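Long-range contacts in uncharacterized protein YycE (Bacillus subtilis, PDB 1TWU), which is of unknown function but belongs to the vicinal oxygen chelate superfamily and may be related to glyoxalases and fosfomycin resistance proteins: residues A[13-18]-A[59-64]; A[20-25]-A[48-53]; A[26-31]-A[96-101]; A[103-108]-A[118-123]. All blocks are in the same frame, centred on the assembly; numbering follows the deposited sequence.

Interaction 1: A[13-18]-A[59-64]; sequences IRIARP and YHLEFT
Arg14 and His60 meet on one face of two neighbouring parallel strands, 13-18 and 59-64, with guanidinium and imidazole planes turned 71° apart. Arg14 NE donates a nearly straight bond of 2.8 Å to His60 NE2, which lies in the guanidinium plane, while NE is tilted 16° from the imidazole plane. Glu62 crosses Arg14 obliquely, its CG over one face of the guanidinium; Glu62 OE1 forms a salt bridge with Arg14 NH1 at 3.1 Å, although the hydrogen bond within it is weak and bent. The other face carries Ile13 beside Tyr59, where CD1 of Ile13 lies 3.4 Å from CE2 of Tyr59, and Ile15 beside Leu61. The first and last strands of the N-terminal four-stranded mixed sheet thus pair in parallel, as in a vicinal oxygen chelate module, and strand 13-18 also pairs antiparallel with a strand of the second subunit. His60 NE2 accepts from Arg14 while ND1 bonds to Ala57 O, which fixes the ring's rotation; Arg14 in turn is shared between His60 and Glu62.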
loop_
_atom_site.group_PDB
_atom_site.type_symbol
_atom_site.label_atom_id
_atom_site.label_comp_id
_atom_site.label_asym_id
_atom_site.label_seq_id
_atom_site.Cartn_x
_atom_site.Cartn_y
_atom_site.Cartn_z
ATOM N N ILE A 13 -1.591 -8.969 -5.491
ATOM C CA ILE A 13 -1.076 -8.184 -4.375
ATOM C C ILE A 13 -2.201 -7.307 -3.842
ATOM O O ILE A 13 -2.918 -6.652 -4.608
ATOM C CB ILE A 13 0.122 -7.296 -4.780
ATOM C CG1 ILE A 13 1.289 -8.177 -5.214
ATOM C CG2 ILE A 13 0.568 -6.438 -3.592
ATOM C CD1 ILE A 13 2.520 -7.400 -5.581
ATOM N N ARG A 14 -2.354 -7.316 -2.523
ATOM C CA ARG A 14 -3.392 -6.551 -1.859
ATOM C C ARG A 14 -2.863 -5.678 -0.726
ATOM O O ARG A 14 -2.027 -6.111 0.071
ATOM C CB ARG A 14 -4.460 -7.499 -1.296
ATOM C CG ARG A 14 -5.496 -6.810 -0.407
ATOM C CD ARG A 14 -6.471 -7.791 0.220
ATOM N NE ARG A 14 -7.365 -8.386 -0.772
ATOM C CZ ARG A 14 -8.302 -9.294 -0.504
ATOM N NH1 ARG A 14 -8.483 -9.724 0.737
ATOM N NH2 ARG A 14 -9.063 -9.773 -1.479
ATOM N N ILE A 15 -3.349 -4.440 -0.681
ATOM C CA ILE A 15 -3.016 -3.496 0.384
ATOM C C ILE A 15 -4.319 -3.456 1.170
ATOM O O ILE A 15 -5.340 -2.995 0.649
ATOM C CB ILE A 15 -2.743 -2.082 -0.151
ATOM C CG1 ILE A 15 -1.498 -2.087 -1.034
ATOM C CG2 ILE A 15 -2.548 -1.121 1.009
ATOM C CD1 ILE A 15 -0.217 -2.398 -0.277
ATOM N N ALA A 16 -4.299 -3.965 2.400
ATOM C CA ALA A 16 -5.500 -3.993 3.236
ATOM C C ALA A 16 -5.370 -3.027 4.402
ATOM O O ALA A 16 -4.373 -3.038 5.116
ATOM C CB ALA A 16 -5.749 -5.401 3.750
ATOM N N ARG A 17 -6.389 -2.192 4.575
ATOM C CA ARG A 17 -6.423 -1.200 5.645
ATOM C C ARG A 17 -7.753 -1.251 6.387
ATOM O O ARG A 17 -8.803 -1.484 5.789
ATOM C CB ARG A 17 -6.229 0.209 5.071
ATOM C CG ARG A 17 -4.892 0.427 4.371
ATOM C CD ARG A 17 -4.887 1.727 3.568
ATOM N NE ARG A 17 -5.183 2.895 4.393
ATOM C CZ ARG A 17 -4.309 3.487 5.203
ATOM N NH1 ARG A 17 -3.065 3.025 5.296
ATOM N NH2 ARG A 17 -4.682 4.541 5.925
ATOM N N PRO A 18 -7.726 -1.033 7.709
ATOM C CA PRO A 18 -8.933 -1.047 8.539
ATOM C C PRO A 18 -9.643 0.310 8.533
ATOM O O PRO A 18 -9.023 1.340 8.272
ATOM C CB PRO A 18 -8.383 -1.383 9.909
ATOM C CG PRO A 18 -7.086 -0.615 9.909
ATOM C CD PRO A 18 -6.515 -0.935 8.545
ATOM N N TYR A 59 -3.408 -5.913 -8.620
ATOM C CA TYR A 59 -3.017 -5.003 -7.556
ATOM C C TYR A 59 -4.299 -4.300 -7.152
ATOM O O TYR A 59 -4.892 -3.580 -7.954
ATOM C CB TYR A 59 -2.010 -3.959 -8.050
ATOM C CG TYR A 59 -0.669 -4.523 -8.461
ATOM C CD1 TYR A 59 -0.455 -5.007 -9.754
ATOM C CD2 TYR A 59 0.389 -4.587 -7.547
ATOM C CE1 TYR A 59 0.779 -5.539 -10.124
ATOM C CE2 TYR A 59 1.624 -5.116 -7.906
ATOM C CZ TYR A 59 1.813 -5.592 -9.193
ATOM O OH TYR A 59 3.037 -6.131 -9.543
ATOM N N HIS A 60 -4.741 -4.520 -5.919
ATOM C CA HIS A 60 -5.959 -3.878 -5.457
ATOM C C HIS A 60 -5.894 -3.486 -3.990
ATOM O O HIS A 60 -4.964 -3.858 -3.263
ATOM C CB HIS A 60 -7.181 -4.781 -5.694
ATOM C CG HIS A 60 -7.152 -6.067 -4.924
ATOM N ND1 HIS A 60 -6.587 -7.223 -5.421
ATOM C CD2 HIS A 60 -7.600 -6.372 -3.682
ATOM C CE1 HIS A 60 -6.687 -8.183 -4.518
ATOM N NE2 HIS A 60 -7.298 -7.693 -3.454
ATOM N N LEU A 61 -6.895 -2.720 -3.570
ATOM C CA LEU A 61 -7.006 -2.256 -2.197
ATOM C C LEU A 61 -8.162 -2.990 -1.543
ATOM O O LEU A 61 -9.101 -3.405 -2.223
ATOM C CB LEU A 61 -7.322 -0.755 -2.161
ATOM C CG LEU A 61 -6.380 0.269 -2.795
ATOM C CD1 LEU A 61 -6.972 1.673 -2.656
ATOM C CD2 LEU A 61 -5.024 0.196 -2.113
ATOM N N GLU A 62 -8.080 -3.172 -0.230
ATOM C CA GLU A 62 -9.171 -3.773 0.525
ATOM C C GLU A 62 -9.367 -2.946 1.790
ATOM O O GLU A 62 -8.405 -2.547 2.442
ATOM C CB GLU A 62 -8.895 -5.221 0.932
ATOM C CG GLU A 62 -10.003 -5.741 1.849
ATOM C CD GLU A 62 -9.721 -7.095 2.469
ATOM O OE1 GLU A 62 -8.544 -7.389 2.768
ATOM O OE2 GLU A 62 -10.688 -7.859 2.680
ATOM N N PHE A 63 -10.618 -2.665 2.124
ATOM C CA PHE A 63 -10.926 -1.911 3.335
ATOM C C PHE A 63 -11.883 -2.759 4.154
ATOM O O PHE A 63 -12.870 -3.290 3.629
ATOM C CB PHE A 63 -11.559 -0.559 2.989
ATOM C CG PHE A 63 -10.582 0.433 2.416
ATOM C CD1 PHE A 63 -9.802 1.227 3.256
ATOM C CD2 PHE A 63 -10.417 0.549 1.036
ATOM C CE1 PHE A 63 -8.873 2.124 2.733
ATOM C CE2 PHE A 63 -9.489 1.444 0.497
ATOM C CZ PHE A 63 -8.715 2.234 1.346
ATOM N N THR A 64 -11.571 -2.902 5.437
ATOM C CA THR A 64 -12.388 -3.701 6.335
ATOM C C THR A 64 -12.818 -2.936 7.586
ATOM O O THR A 64 -12.107 -2.056 8.074
ATOM C CB THR A 64 -11.633 -4.982 6.761
ATOM O OG1 THR A 64 -10.375 -4.630 7.359
ATOM C CG2 THR A 64 -11.382 -5.870 5.550
#

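Interaction 2: A[20-25]-A[48-53]; sequences GQLDEI and DGVMFG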
loop_
_atom_site.group_PDB
_atom_site.type_symbol
_atom_site.label_atom_id
_atom_site.label_comp_id
_atom_site.label_asym_id
_atom_site.label_seq_id
_atom_site.Cartn_x
_atom_site.Cartn_y
_atom_site.Cartn_z
ATOM N N GLY A 20 -13.337 2.618 10.287
ATOM C CA GLY A 20 -14.494 2.638 11.156
ATOM C C GLY A 20 -15.646 3.275 10.395
ATOM O O GLY A 20 -16.744 3.440 10.927
ATOM N N GLN A 21 -15.399 3.643 9.140
ATOM C CA GLN A 21 -16.423 4.271 8.314
ATOM C C GLN A 21 -16.283 3.783 6.876
ATOM O O GLN A 21 -15.848 4.520 5.993
ATOM C CB GLN A 21 -16.281 5.797 8.391
ATOM C CG GLN A 21 -14.889 6.320 8.038
ATOM C CD GLN A 21 -14.795 7.829 8.146
ATOM O OE1 GLN A 21 -15.807 8.529 8.097
ATOM N NE2 GLN A 21 -13.579 8.341 8.278
ATOM N N LEU A 22 -16.666 2.528 6.652
ATOM C CA LEU A 22 -16.570 1.901 5.334
ATOM C C LEU A 22 -17.427 2.577 4.260
ATOM O O LEU A 22 -17.112 2.508 3.074
ATOM C CB LEU A 22 -16.932 0.409 5.438
ATOM C CG LEU A 22 -16.611 -0.523 4.258
ATOM C CD1 LEU A 22 -15.122 -0.539 3.972
ATOM C CD2 LEU A 22 -17.085 -1.921 4.595
ATOM N N ASP A 23 -18.506 3.231 4.663
ATOM C CA ASP A 23 -19.336 3.904 3.680
ATOM C C ASP A 23 -18.635 5.151 3.164
ATOM O O ASP A 23 -18.710 5.462 1.977
ATOM C CB ASP A 23 -20.690 4.264 4.276
ATOM C CG ASP A 23 -21.566 3.040 4.507
ATOM O OD1 ASP A 23 -21.689 2.201 3.579
ATOM O OD2 ASP A 23 -22.137 2.922 5.615
ATOM N N GLU A 24 -17.951 5.864 4.056
ATOM C CA GLU A 24 -17.218 7.065 3.668
ATOM C C GLU A 24 -16.076 6.682 2.734
ATOM O O GLU A 24 -15.789 7.379 1.758
ATOM C CB GLU A 24 -16.651 7.762 4.899
ATOM C CG GLU A 24 -17.697 8.482 5.696
ATOM C CD GLU A 24 -18.537 9.401 4.826
ATOM O OE1 GLU A 24 -17.966 10.111 3.970
ATOM O OE2 GLU A 24 -19.773 9.419 5.003
ATOM N N ILE A 25 -15.427 5.570 3.061
ATOM C CA ILE A 25 -14.325 5.045 2.272
ATOM C C ILE A 25 -14.820 4.706 0.859
ATOM O O ILE A 25 -14.152 5.011 -0.135
ATOM C CB ILE A 25 -13.725 3.782 2.959
ATOM C CG1 ILE A 25 -12.960 4.196 4.218
ATOM C CG2 ILE A 25 -12.844 3.016 1.999
ATOM C CD1 ILE A 25 -11.749 5.082 3.960
ATOM N N ASP A 48 -16.810 -6.686 7.654
ATOM C CA ASP A 48 -17.444 -6.271 6.418
ATOM C C ASP A 48 -16.280 -5.670 5.645
ATOM O O ASP A 48 -15.367 -5.113 6.250
ATOM C CB ASP A 48 -18.507 -5.210 6.686
ATOM C CG ASP A 48 -19.849 -5.810 7.055
ATOM O OD1 ASP A 48 -19.887 -6.825 7.784
ATOM O OD2 ASP A 48 -20.876 -5.255 6.617
ATOM N N GLY A 49 -16.292 -5.795 4.323
ATOM C CA GLY A 49 -15.195 -5.243 3.552
ATOM C C GLY A 49 -15.500 -5.059 2.087
ATOM O O GLY A 49 -16.493 -5.576 1.573
ATOM N N VAL A 50 -14.633 -4.318 1.411
ATOM C CA VAL A 50 -14.803 -4.043 -0.004
ATOM C C VAL A 50 -13.428 -3.975 -0.658
ATOM O O VAL A 50 -12.462 -3.531 -0.044
ATOM C CB VAL A 50 -15.571 -2.708 -0.206
ATOM C CG1 VAL A 50 -14.745 -1.539 0.318
ATOM C CG2 VAL A 50 -15.923 -2.524 -1.664
ATOM N N MET A 51 -13.337 -4.441 -1.898
ATOM C CA MET A 51 -12.076 -4.433 -2.622
ATOM C C MET A 51 -12.182 -3.539 -3.858
ATOM O O MET A 51 -13.157 -3.617 -4.600
ATOM C CB MET A 51 -11.698 -5.868 -3.027
ATOM C CG MET A 51 -11.489 -6.841 -1.847
ATOM S SD MET A 51 -12.987 -7.422 -1.007
ATOM C CE MET A 51 -12.387 -8.926 -0.420
ATOM N N PHE A 52 -11.181 -2.679 -4.060
ATOM C CA PHE A 52 -11.144 -1.760 -5.204
ATOM C C PHE A 52 -9.950 -2.052 -6.104
ATOM O O PHE A 52 -8.822 -2.182 -5.629
ATOM C CB PHE A 52 -11.065 -0.303 -4.730
ATOM C CG PHE A 52 -12.254 0.138 -3.947
ATOM C CD1 PHE A 52 -13.528 0.091 -4.512
ATOM C CD2 PHE A 52 -12.117 0.567 -2.632
ATOM C CE1 PHE A 52 -14.651 0.460 -3.775
ATOM C CE2 PHE A 52 -13.235 0.939 -1.886
ATOM C CZ PHE A 52 -14.504 0.883 -2.460
ATOM N N GLY A 53 -10.205 -2.143 -7.405
ATOM C CA GLY A 53 -9.137 -2.424 -8.345
ATOM C C GLY A 53 -8.150 -1.282 -8.432
ATOM O O GLY A 53 -8.512 -0.122 -8.247
#
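Leu22 turns its CG anti to the backbone N (chi1 -167°), while Val50 holds CG1 between its backbone N and carbonyl carbon (chi1 65°), and the two side chains meet obliquely. This is helix-on-sheet packing in the N-terminal module of a vicinal oxygen chelate fold: the first turn of helix 22-32 lies against strand 47-53 of a four-stranded mixed sheet. The two branches of Leu22 divide the work. CD1 reaches CG1 of Val50 at 3.8 Å, whereas CD2 rests over the backbone at the start of the strand, 4.0 Å from Gly49 CA, and also approaches CB of Asp48. Asp48 OD1 accepts a hydrogen bond from the backbone N of Gln43 on the next strand. No hydrogen bond joins the two segments, and the contact is apolar packing of methyl groups against aliphatic, backbone and ring-edge carbons. Gln21 stands at the N-cap position, and its carbonyl oxygen receives the backbone N of Ile25 in the first helical turn. Phe63 of the adjoining strand also packs against Leu22 and Ile25, extending the apolar layer. One turn on from Leu22, Ile25 CG2 touches the edge of the Phe52 ring near its plane, 4.4 Å from CE2.

Interaction 3: A[26-31]-A[96-101]; sequences IRFYEE and SKLKHM
Arg27 grips the carbonyl oxygen of Met101 end-on with two nitrogens, NH2 at 3.0 Å and NH1 at 3.1 Å from Met101 O. The NH2 donor lies in the carbonyl plane on a lone pair, whereas NH1 stands above that plane; Met101 O is nearly in the guanidinium plane. NH1 is also hydrogen-bonded to Tyr103 OH. Met101 bends at chi3 (81°), bringing CE 4.0 Å above the centre of the guanidinium and 3.8 Å from Glu31 CB. From helix 88-100, Lys97 reaches out fully extended, and its NZ bonds to Glu31 O at 3.1 Å, nearly along the C=O axis. An apolar contact accompanies these polar links: Phe28 and Leu98 cross at about a right angle, with CE1 of Phe28 4.1 Å from CD2 of Leu98. The contact thus joins the helix of the N-terminal module to that of the C-terminal one. Both cationic side chains are directed at main-chain carbonyls near the C-terminal ends of the segments, so their charges would probably be stabilised by the partial negative charge of those oxygens.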
loop_
_atom_site.group_PDB
_atom_site.type_symbol
_atom_site.label_atom_id
_atom_site.label_comp_id
_atom_site.label_asym_id
_atom_site.label_seq_id
_atom_site.Cartn_x
_atom_site.Cartn_y
_atom_site.Cartn_z
ATOM N N ILE A 26 -15.996 4.088 0.775
ATOM C CA ILE A 26 -16.571 3.721 -0.514
ATOM C C ILE A 26 -16.884 4.954 -1.369
ATOM O O ILE A 26 -16.641 4.959 -2.581
ATOM C CB ILE A 26 -17.849 2.876 -0.321
ATOM C CG1 ILE A 26 -17.471 1.528 0.289
ATOM C CG2 ILE A 26 -18.558 2.674 -1.649
ATOM C CD1 ILE A 26 -18.653 0.674 0.679
ATOM N N ARG A 27 -17.417 5.998 -0.738
ATOM C CA ARG A 27 -17.726 7.227 -1.459
ATOM C C ARG A 27 -16.463 7.848 -2.059
ATOM O O ARG A 27 -16.467 8.297 -3.203
ATOM C CB ARG A 27 -18.400 8.244 -0.539
ATOM C CG ARG A 27 -18.631 9.593 -1.214
ATOM C CD ARG A 27 -19.469 10.506 -0.348
ATOM N NE ARG A 27 -19.853 11.750 -1.016
ATOM C CZ ARG A 27 -19.123 12.861 -1.034
ATOM N NH1 ARG A 27 -17.950 12.906 -0.421
ATOM N NH2 ARG A 27 -19.584 13.941 -1.647
ATOM N N PHE A 28 -15.384 7.868 -1.284
ATOM C CA PHE A 28 -14.126 8.443 -1.749
ATOM C C PHE A 28 -13.507 7.635 -2.885
ATOM O O PHE A 28 -13.177 8.181 -3.946
ATOM C CB PHE A 28 -13.115 8.517 -0.598
ATOM C CG PHE A 28 -11.760 9.059 -1.004
ATOM C CD1 PHE A 28 -11.537 10.433 -1.094
ATOM C CD2 PHE A 28 -10.712 8.194 -1.312
ATOM C CE1 PHE A 28 -10.288 10.937 -1.486
ATOM C CE2 PHE A 28 -9.466 8.685 -1.704
ATOM C CZ PHE A 28 -9.253 10.061 -1.791
ATOM N N TYR A 29 -13.348 6.332 -2.659
ATOM C CA TYR A 29 -12.721 5.450 -3.642
ATOM C C TYR A 29 -13.555 5.048 -4.841
ATOM O O TYR A 29 -13.043 4.985 -5.960
ATOM C CB TYR A 29 -12.181 4.197 -2.942
ATOM C CG TYR A 29 -10.978 4.515 -2.103
ATOM C CD1 TYR A 29 -9.725 4.676 -2.686
ATOM C CD2 TYR A 29 -11.106 4.762 -0.733
ATOM C CE1 TYR A 29 -8.618 5.087 -1.923
ATOM C CE2 TYR A 29 -10.010 5.175 0.042
ATOM C CZ TYR A 29 -8.772 5.337 -0.559
ATOM O OH TYR A 29 -7.703 5.766 0.190
ATOM N N GLU A 30 -14.833 4.780 -4.625
ATOM C CA GLU A 30 -15.666 4.370 -5.732
ATOM C C GLU A 30 -16.292 5.569 -6.432
ATOM O O GLU A 30 -16.219 5.686 -7.654
ATOM C CB GLU A 30 -16.743 3.406 -5.250
ATOM C CG GLU A 30 -16.998 2.293 -6.231
ATOM C CD GLU A 30 -18.071 1.336 -5.766
ATOM O OE1 GLU A 30 -18.094 0.996 -4.559
ATOM O OE2 GLU A 30 -18.881 0.910 -6.616
ATOM N N GLU A 31 -16.898 6.463 -5.662
ATOM C CA GLU A 31 -17.513 7.647 -6.244
ATOM C C GLU A 31 -16.477 8.710 -6.583
ATOM O O GLU A 31 -16.601 9.409 -7.586
ATOM C CB GLU A 31 -18.530 8.263 -5.292
ATOM C CG GLU A 31 -19.696 7.377 -4.935
ATOM C CD GLU A 31 -20.816 8.169 -4.272
ATOM O OE1 GLU A 31 -21.567 7.578 -3.457
ATOM O OE2 GLU A 31 -20.952 9.383 -4.575
ATOM N N SER A 96 -9.815 17.978 -8.656
ATOM C CA SER A 96 -10.865 18.985 -8.585
ATOM C C SER A 96 -12.194 18.357 -8.195
ATOM O O SER A 96 -12.971 18.934 -7.436
ATOM C CB SER A 96 -11.012 19.684 -9.930
ATOM O OG SER A 96 -12.059 20.630 -9.878
ATOM N N LYS A 97 -12.452 17.171 -8.728
ATOM C CA LYS A 97 -13.678 16.444 -8.431
ATOM C C LYS A 97 -13.719 16.056 -6.948
ATOM O O LYS A 97 -14.757 16.157 -6.297
ATOM C CB LYS A 97 -13.752 15.185 -9.303
ATOM C CG LYS A 97 -14.947 14.290 -9.005
ATOM C CD LYS A 97 -14.913 13.018 -9.837
ATOM C CE LYS A 97 -16.064 12.096 -9.473
ATOM N NZ LYS A 97 -16.053 10.830 -10.261
ATOM N N LEU A 98 -12.579 15.616 -6.421
ATOM C CA LEU A 98 -12.484 15.207 -5.022
ATOM C C LEU A 98 -12.686 16.376 -4.059
ATOM O O LEU A 98 -13.340 16.231 -3.028
ATOM C CB LEU A 98 -11.128 14.532 -4.760
ATOM C CG LEU A 98 -10.887 13.202 -5.495
ATOM C CD1 LEU A 98 -9.481 12.717 -5.203
ATOM C CD2 LEU A 98 -11.917 12.161 -5.075
ATOM N N LYS A 99 -12.123 17.535 -4.392
ATOM C CA LYS A 99 -12.271 18.713 -3.541
ATOM C C LYS A 99 -13.719 19.210 -3.576
ATOM O O LYS A 99 -14.253 19.669 -2.563
ATOM C CB LYS A 99 -11.316 19.827 -3.995
ATOM C CG LYS A 99 -9.845 19.433 -3.944
ATOM C CD LYS A 99 -8.933 20.580 -4.317
ATOM C CE LYS A 99 -8.937 21.651 -3.252
ATOM N NZ LYS A 99 -7.924 22.715 -3.524
ATOM N N HIS A 100 -14.357 19.108 -4.738
ATOM C CA HIS A 100 -15.740 19.538 -4.874
ATOM C C HIS A 100 -16.682 18.560 -4.182
ATOM O O HIS A 100 -17.824 18.906 -3.857
ATOM C CB HIS A 100 -16.102 19.700 -6.349
ATOM C CG HIS A 100 -15.414 20.859 -7.003
ATOM N ND1 HIS A 100 -15.733 21.305 -8.268
ATOM C CD2 HIS A 100 -14.422 21.671 -6.559
ATOM C CE1 HIS A 100 -14.970 22.341 -8.575
ATOM N NE2 HIS A 100 -14.165 22.583 -7.554
ATOM N N MET A 101 -16.195 17.341 -3.953
ATOM C CA MET A 101 -16.976 16.329 -3.251
ATOM C C MET A 101 -16.814 16.560 -1.745
ATOM O O MET A 101 -17.535 15.975 -0.942
ATOM C CB MET A 101 -16.517 14.913 -3.629
ATOM C CG MET A 101 -17.040 14.436 -4.984
ATOM S SD MET A 101 -16.435 12.818 -5.428
ATOM C CE MET A 101 -17.516 11.839 -4.505
#

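Interaction 4: A[103-108]-A[118-123]; sequences YQEVES and VTIEDP
Glu105 and Ile120 form an antiparallel non-hydrogen-bonded pair, flanked by backbone bonds from Val106 N to Thr119 O (2.8 Å) and from Glu121 N to Gln104 O (3.1 Å). The short, weakly bonded strand 105-106 is an outermost strand of the C-terminal four-stranded sheet within this chain. On the face of Glu105 and Ile120, CD1 of Ile120 lies 3.6 Å from CB of Glu105. Glu105 runs extended past CG and crosses Val118 at about a right angle, its CD 3.6 Å from Val118 CG1; its OE1 forms a salt bridge with Lys99 of helix 88-100. On the opposite face Val106 divides its methyls: CG2 meets CG2 of Thr119 at 3.6 Å, while CG1 touches CG of Glu121, whose OE2 is paired with Arg127. Tyr103 packs CB on Ile120 CG2 and CE1 on Pro123 CG, 4.0 Å away. Its hydroxyl bonds to Arg27 NH1. One water bridges Gln104 N and Glu121 O, and a second accepts from Thr119 N within reach of Val106 O and Glu105 OE2. Solvent thus supplements the few direct backbone bonds, while the carboxylates of Glu105 and Glu121 find cationic partners outside both segments.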
loop_
_atom_site.group_PDB
_atom_site.type_symbol
_atom_site.label_atom_id
_atom_site.label_comp_id
_atom_site.label_asym_id
_atom_site.label_seq_id
_atom_site.Cartn_x
_atom_site.Cartn_y
_atom_site.Cartn_z
ATOM N N TYR A 103 -13.469 16.655 -0.093
ATOM C CA TYR A 103 -12.186 16.213 0.438
ATOM C C TYR A 103 -11.131 17.316 0.427
ATOM O O TYR A 103 -11.025 18.075 -0.527
ATOM C CB TYR A 103 -11.725 14.974 -0.332
ATOM C CG TYR A 103 -12.758 13.867 -0.254
ATOM C CD1 TYR A 103 -13.017 13.221 0.959
ATOM C CD2 TYR A 103 -13.542 13.531 -1.363
ATOM C CE1 TYR A 103 -14.031 12.275 1.074
ATOM C CE2 TYR A 103 -14.564 12.585 -1.263
ATOM C CZ TYR A 103 -14.805 11.964 -0.037
ATOM O OH TYR A 103 -15.836 11.060 0.098
ATOM N N GLN A 104 -10.360 17.381 1.509
ATOM C CA GLN A 104 -9.327 18.391 1.719
ATOM C C GLN A 104 -8.018 18.175 0.999
ATOM O O GLN A 104 -7.482 17.067 0.993
ATOM C CB GLN A 104 -8.981 18.490 3.206
ATOM C CG GLN A 104 -10.153 18.717 4.096
ATOM C CD GLN A 104 -10.774 20.075 3.881
ATOM O OE1 GLN A 104 -11.998 20.208 3.828
ATOM N NE2 GLN A 104 -9.933 21.099 3.765
ATOM N N GLU A 105 -7.494 19.243 0.404
ATOM C CA GLU A 105 -6.191 19.162 -0.225
ATOM C C GLU A 105 -5.285 19.619 0.915
ATOM O O GLU A 105 -5.590 20.601 1.600
ATOM C CB GLU A 105 -6.045 20.132 -1.400
ATOM C CG GLU A 105 -4.718 19.930 -2.139
ATOM C CD GLU A 105 -4.394 21.020 -3.147
ATOM O OE1 GLU A 105 -5.301 21.442 -3.896
ATOM O OE2 GLU A 105 -3.219 21.441 -3.198
ATOM N N VAL A 106 -4.188 18.910 1.140
ATOM C CA VAL A 106 -3.292 19.289 2.217
ATOM C C VAL A 106 -1.887 19.565 1.712
ATOM O O VAL A 106 -1.530 19.207 0.585
ATOM C CB VAL A 106 -3.242 18.199 3.322
ATOM C CG1 VAL A 106 -4.617 18.052 3.963
ATOM C CG2 VAL A 106 -2.789 16.872 2.737
ATOM N N GLU A 107 -1.103 20.220 2.560
ATOM C CA GLU A 107 0.269 20.564 2.242
ATOM C C GLU A 107 1.143 19.367 2.591
ATOM O O GLU A 107 1.240 18.976 3.755
ATOM C CB GLU A 107 0.698 21.775 3.065
ATOM C CG GLU A 107 1.681 22.665 2.348
ATOM C CD GLU A 107 1.082 23.248 1.086
ATOM O OE1 GLU A 107 0.287 24.216 1.184
ATOM O OE2 GLU A 107 1.396 22.718 -0.004
ATOM N N SER A 108 1.769 18.777 1.582
ATOM C CA SER A 108 2.621 17.618 1.801
ATOM C C SER A 108 3.725 17.936 2.797
ATOM O O SER A 108 4.167 19.085 2.903
ATOM C CB SER A 108 3.234 17.158 0.479
ATOM O OG SER A 108 3.893 18.229 -0.173
ATOM N N VAL A 118 -0.316 17.066 -6.054
ATOM C CA VAL A 118 -1.457 17.471 -5.237
ATOM C C VAL A 118 -1.795 16.349 -4.262
ATOM O O VAL A 118 -1.977 15.203 -4.670
ATOM C CB VAL A 118 -2.709 17.753 -6.098
ATOM C CG1 VAL A 118 -3.902 18.065 -5.201
ATOM C CG2 VAL A 118 -2.441 18.913 -7.045
ATOM N N THR A 119 -1.881 16.681 -2.977
ATOM C CA THR A 119 -2.196 15.697 -1.948
ATOM C C THR A 119 -3.594 15.914 -1.378
ATOM O O THR A 119 -3.921 16.998 -0.896
ATOM C CB THR A 119 -1.181 15.752 -0.787
ATOM O OG1 THR A 119 0.140 15.548 -1.300
ATOM C CG2 THR A 119 -1.493 14.671 0.245
ATOM N N ILE A 120 -4.419 14.873 -1.451
ATOM C CA ILE A 120 -5.788 14.918 -0.943
ATOM C C ILE A 120 -5.890 13.841 0.127
ATOM O O ILE A 120 -5.418 12.725 -0.082
ATOM C CB ILE A 120 -6.823 14.576 -2.051
ATOM C CG1 ILE A 120 -6.623 15.478 -3.283
ATOM C CG2 ILE A 120 -8.227 14.691 -1.493
ATOM C CD1 ILE A 120 -6.735 16.970 -3.024
ATOM N N GLU A 121 -6.484 14.159 1.272
ATOM C CA GLU A 121 -6.629 13.144 2.317
ATOM C C GLU A 121 -7.899 12.339 2.096
ATOM O O GLU A 121 -8.937 12.897 1.735
ATOM C CB GLU A 121 -6.705 13.772 3.702
ATOM C CG GLU A 121 -5.470 14.495 4.145
ATOM C CD GLU A 121 -5.541 14.850 5.617
ATOM O OE1 GLU A 121 -6.587 15.384 6.050
ATOM O OE2 GLU A 121 -4.551 14.594 6.339
ATOM N N ASP A 122 -7.823 11.029 2.307
ATOM C CA ASP A 122 -9.006 10.199 2.139
ATOM C C ASP A 122 -9.777 10.325 3.456
ATOM O O ASP A 122 -9.294 10.970 4.387
ATOM C CB ASP A 122 -8.601 8.751 1.771
ATOM C CG ASP A 122 -8.269 7.872 2.973
ATOM O OD1 ASP A 122 -8.013 8.379 4.088
ATOM O OD2 ASP A 122 -8.246 6.637 2.780
ATOM N N PRO A 123 -10.983 9.742 3.550
ATOM C CA PRO A 123 -11.767 9.842 4.787
ATOM C C PRO A 123 -11.030 9.553 6.105
ATOM O O PRO A 123 -11.382 10.111 7.150
ATOM C CB PRO A 123 -12.917 8.869 4.540
ATOM C CG PRO A 123 -13.102 8.947 3.067
ATOM C CD PRO A 123 -11.687 8.916 2.556
HETATM O O HOH W 1 -10.254 14.809 2.989
HETATM O O HOH W 2 -1.378 19.518 -2.000
#

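From the N terminus, strand 12-18 leads into helix 22-32, and the chain returns through strand 47-53 to strand 59-66. Interaction 1 closes this loop, with interaction 2 nested inside it; both reach the N-terminal sheet, where strands 47-53 and 59-66 are neighbours. Interaction 3 crosses both along the chain, since its first segment lies within their loops and its second on helix 88-100, so it ties the N-terminal module to the C-terminal one. Interaction 4 follows in series and closes a short loop in the second sheet. Interactions 3 and 4 touch through Tyr29 with Asp122, while Pro123 packs against Glu24 and Ile25, joining interaction 4 to helix 22-32.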